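Local coordinates for nucleoside hydrolase, putative (Trypanosoma brucei, PDB 3FZ0), which belongs to the nucleoside hydrolase family and binds a calcium ion at the carboxyl ends of its central parallel strands, at residues V39-V44 with L134-N139; V34-V39 with P65-A70. The protein carries 2 engineered substitutions. All coordinates share one frame; numbering follows the deposited sequence.

Contact 1: V39-V44 with L134-N139. With CA (calcium ion), chain G.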
# COMPACT_ATOMS: atom_id res chain seq x y z
N VAL B 39 20.69 10.13 20.92
CA VAL B 39 20.39 8.70 21.00
C VAL B 39 19.00 8.43 20.42
O VAL B 39 18.04 9.16 20.69
CB VAL B 39 20.52 8.21 22.47
CG1 VAL B 39 19.97 6.80 22.65
CG2 VAL B 39 21.97 8.31 22.89
N VAL B 40 18.90 7.38 19.61
CA VAL B 40 17.60 7.01 19.05
C VAL B 40 17.37 5.53 19.32
O VAL B 40 18.33 4.79 19.47
CB VAL B 40 17.52 7.39 17.54
CG1 VAL B 40 18.50 6.59 16.71
CG2 VAL B 40 16.11 7.26 17.01
N TRP B 41 16.10 5.12 19.40
CA TRP B 41 15.70 3.70 19.44
C TRP B 41 16.24 2.99 18.18
O TRP B 41 16.64 3.64 17.21
CB TRP B 41 14.18 3.59 19.53
CG TRP B 41 13.53 3.87 18.23
CD1 TRP B 41 13.23 5.11 17.70
CD2 TRP B 41 13.11 2.92 17.25
NE1 TRP B 41 12.67 4.97 16.48
CE2 TRP B 41 12.57 3.64 16.17
CE3 TRP B 41 13.12 1.52 17.20
CZ2 TRP B 41 12.04 3.00 15.04
CZ3 TRP B 41 12.58 0.89 16.07
CH2 TRP B 41 12.06 1.63 15.01
N GLY B 42 16.26 1.65 18.20
CA GLY B 42 16.70 0.84 17.08
C GLY B 42 17.08 -0.56 17.54
O GLY B 42 16.20 -1.40 17.85
N ASN B 43 18.38 -0.84 17.59
CA ASN B 43 18.82 -2.14 18.09
C ASN B 43 18.81 -2.29 19.61
O ASN B 43 18.74 -3.41 20.13
CB ASN B 43 20.13 -2.57 17.46
CG ASN B 43 19.91 -3.14 16.04
OD1 ASN B 43 19.03 -4.02 15.82
ND2 ASN B 43 20.68 -2.63 15.08
N VAL B 44 18.85 -1.16 20.32
CA VAL B 44 18.57 -1.14 21.74
C VAL B 44 17.67 0.02 22.10
O VAL B 44 17.60 1.03 21.39
CB VAL B 44 19.85 -1.10 22.62
CG1 VAL B 44 20.70 -2.37 22.34
CG2 VAL B 44 20.65 0.18 22.41
N LEU B 134 23.34 7.24 12.41
CA LEU B 134 23.70 5.83 12.44
C LEU B 134 22.58 4.92 12.91
O LEU B 134 22.82 3.76 13.29
CB LEU B 134 24.93 5.63 13.32
CG LEU B 134 26.13 6.53 13.04
CD1 LEU B 134 27.26 6.27 14.04
CD2 LEU B 134 26.62 6.37 11.59
N GLY B 135 21.36 5.43 12.92
CA GLY B 135 20.22 4.61 13.32
C GLY B 135 18.98 4.99 12.55
O GLY B 135 19.06 5.62 11.48
N PRO B 136 17.81 4.58 13.06
CA PRO B 136 16.60 5.04 12.44
C PRO B 136 16.62 6.55 12.46
O PRO B 136 17.13 7.14 13.43
CB PRO B 136 15.53 4.49 13.37
CG PRO B 136 16.13 3.26 13.94
CD PRO B 136 17.54 3.62 14.15
N LEU B 137 16.04 7.17 11.43
CA LEU B 137 16.07 8.63 11.30
C LEU B 137 15.07 9.46 12.13
O LEU B 137 14.91 10.66 11.88
CB LEU B 137 15.96 9.00 9.82
CG LEU B 137 17.11 8.39 9.03
CD1 LEU B 137 16.75 8.27 7.55
CD2 LEU B 137 18.36 9.24 9.26
N THR B 138 14.44 8.85 13.12
CA THR B 138 13.37 9.52 13.83
C THR B 138 13.72 10.91 14.38
O THR B 138 12.95 11.87 14.14
CB THR B 138 12.82 8.68 14.96
OG1 THR B 138 12.71 7.32 14.54
CG2 THR B 138 11.43 9.23 15.41
N ASN B 139 14.82 11.02 15.14
CA ASN B 139 15.21 12.30 15.70
C ASN B 139 15.46 13.34 14.61
O ASN B 139 15.04 14.49 14.71
CB ASN B 139 16.47 12.18 16.59
CG ASN B 139 16.23 11.33 17.83
OD1 ASN B 139 15.09 11.25 18.32
ND2 ASN B 139 17.29 10.68 18.32
CA CA G . 23.49 1.82 14.30
O HOH W 1 23.33 1.36 12.05
O HOH W 2 21.07 0.71 13.86
O HOH W 3 24.04 -0.56 14.31
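Beside the calcium site, W41 and P136 pack together where the loops after strands 32-39 and 127-133 meet, two strands separated in the sheet by strand 6-13. P136 CG sits over one face of the indole, 4.3 Å from the centroid of the six-membered ring and 14° off its normal, which meets the geometry of a CH-pi contact. The indole is fixed at its edge as well: W41 NE1 donates to T138 OG1 at 3.0 Å, with OG1 tilted 18° from the ring plane. The same hydroxyl is also hydrogen-bonded to D186. A chi1 of 75°, with CG between the backbone N and carbonyl carbon, brings the end of the indole nearer to 134-139. In this alpha/beta fold the 134-139 segment runs from strand 127-133 into helix 138-146, with L137 as N-cap. From the first turn, N139 ND2 donates to V39 O at 2.9 Å; the donor stands above the carbonyl plane, while the oxygen lies close to the amide plane of N139. D12 is a second acceptor for ND2. V40 packs between the two bonds, CG2 4.1 Å from T138 CB and CG1 4.0 Å from P136 CD. L134 O binds the calcium ion at 2.3 Å, alongside D14, D19, D283 and three waters.

Contact 2: V34-V39 with P65-A70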
# COMPACT_ATOMS: atom_id res chain seq x y z
N VAL B 34 33.50 15.64 17.83
CA VAL B 34 32.12 15.25 18.10
C VAL B 34 31.59 16.22 19.15
O VAL B 34 32.08 16.23 20.27
CB VAL B 34 32.02 13.82 18.63
CG1 VAL B 34 30.61 13.51 19.11
CG2 VAL B 34 32.45 12.84 17.55
N ILE B 35 30.61 17.04 18.77
CA ILE B 35 30.08 18.05 19.69
C ILE B 35 28.78 17.63 20.39
O ILE B 35 28.40 18.25 21.38
CB ILE B 35 29.91 19.47 19.05
CG1 ILE B 35 29.00 19.43 17.81
CG2 ILE B 35 31.23 20.02 18.66
CD1 ILE B 35 28.55 20.83 17.32
N ALA B 36 28.12 16.59 19.88
CA ALA B 36 26.89 16.05 20.52
C ALA B 36 26.55 14.69 20.00
O ALA B 36 26.75 14.40 18.82
CB ALA B 36 25.68 16.99 20.33
N ILE B 37 26.04 13.84 20.90
CA ILE B 37 25.59 12.51 20.55
C ILE B 37 24.11 12.46 20.91
O ILE B 37 23.71 12.77 22.04
CB ILE B 37 26.40 11.42 21.28
CG1 ILE B 37 27.87 11.46 20.78
CG2 ILE B 37 25.73 10.04 21.12
CD1 ILE B 37 28.85 10.52 21.54
N THR B 38 23.29 12.15 19.91
CA THR B 38 21.86 12.08 20.13
C THR B 38 21.45 10.62 19.96
O THR B 38 21.82 9.95 18.99
CB THR B 38 21.10 12.99 19.17
OG1 THR B 38 21.41 12.61 17.82
CG2 THR B 38 21.51 14.43 19.39
N VAL B 39 20.69 10.13 20.92
CA VAL B 39 20.39 8.70 21.00
C VAL B 39 19.00 8.43 20.42
O VAL B 39 18.04 9.16 20.69
CB VAL B 39 20.52 8.21 22.47
CG1 VAL B 39 19.97 6.80 22.65
CG2 VAL B 39 21.97 8.31 22.89
N PRO B 65 28.35 16.08 25.41
CA PRO B 65 27.00 15.87 25.92
C PRO B 65 26.19 14.91 25.05
O PRO B 65 26.35 14.89 23.82
CB PRO B 65 26.39 17.29 25.89
CG PRO B 65 27.16 18.03 24.89
CD PRO B 65 28.50 17.36 24.70
N PHE B 66 25.33 14.10 25.70
CA PHE B 66 24.46 13.16 24.98
C PHE B 66 22.99 13.24 25.43
O PHE B 66 22.70 13.61 26.59
CB PHE B 66 25.01 11.73 24.95
CG PHE B 66 25.37 11.15 26.31
CD1 PHE B 66 24.62 10.12 26.85
CD2 PHE B 66 26.48 11.62 27.02
CE1 PHE B 66 24.95 9.58 28.06
CE2 PHE B 66 26.81 11.08 28.25
CZ PHE B 66 26.06 10.07 28.78
N PHE B 67 22.07 12.93 24.51
CA PHE B 67 20.67 13.28 24.71
C PHE B 67 19.71 12.15 24.34
O PHE B 67 19.96 11.43 23.34
CB PHE B 67 20.36 14.53 23.90
CG PHE B 67 21.25 15.70 24.24
CD1 PHE B 67 22.50 15.85 23.63
CD2 PHE B 67 20.84 16.64 25.18
CE1 PHE B 67 23.33 16.91 23.96
CE2 PHE B 67 21.66 17.73 25.51
CZ PHE B 67 22.91 17.86 24.90
N ARG B 68 18.65 11.98 25.16
CA ARG B 68 17.62 10.97 24.90
C ARG B 68 16.72 11.45 23.78
O ARG B 68 16.17 12.56 23.84
CB ARG B 68 16.79 10.67 26.17
CG ARG B 68 17.63 10.47 27.45
CD ARG B 68 16.81 10.31 28.75
NE ARG B 68 17.68 9.94 29.88
CZ ARG B 68 17.98 8.69 30.23
NH1 ARG B 68 17.46 7.67 29.54
NH2 ARG B 68 18.78 8.44 31.24
N GLY B 69 16.55 10.59 22.77
CA GLY B 69 15.68 10.86 21.63
C GLY B 69 14.44 9.98 21.63
O GLY B 69 13.96 9.56 22.68
N ALA B 70 13.90 9.72 20.43
CA ALA B 70 12.64 9.02 20.26
C ALA B 70 12.74 7.55 20.65
O ALA B 70 13.73 6.88 20.33
CB ALA B 70 12.19 9.13 18.82
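Strands 34-39 and 66-68 run parallel, their short axes 4.7 Å apart at closest approach and inclined by 23°, as the two strands of a beta-alpha-beta unit whose crossover is helix 46-60. Three backbone bonds set the register: I37 N to P65 O, F67 N to I37 O at 3.0 Å, and V39 N to F67 O at 2.8 Å. I37 thus bonds through both its N and its O to residues flanking F66, the pattern of a parallel bridge. I37 O also receives a close CA-H contact from F66 CA, at 3.1 Å. On the face shared by I37 and F66 the side chains meet at their roots, CB to CB at 3.9 Å. The F66 ring then leads away from the strand pair toward M50, I53 and L57 of the crossover helix; its chi1 of 53° places CG between the backbone N and carbonyl carbon. F67 lies on the other face, with T38, and packs against helix 110-120 through E113. Its ring has I37 O at the edge, near the ring plane, and A36 CB 4.3 Å from CE1. Strand 66-68 is the outermost strand at this end of the sheet within the chain. Before the bridges, P65 CD rests 3.4 Å from I35 O.

V39 belongs to both contacts: its N donates to F67 O in contact 2, and its O accepts from N139 in contact 1. The centres of the two contacts are 11 Å apart, and they also touch directly. N139 OD1 lies 2.9 Å from A70 N, and W41 N lies 3.1 Å from A70 O, both probable hydrogen bonds; T138 CG2 packs on A70 CB at 3.5 Å. The N139 amide thus reaches V39 at the end of strand 32-39 and, probably, A70 in the loop after strand 66-68. Contact 1 includes a calcium ligand, L134, whereas contact 2 holds no ligand of the ion, and its V39 side chain is about 10 Å from it.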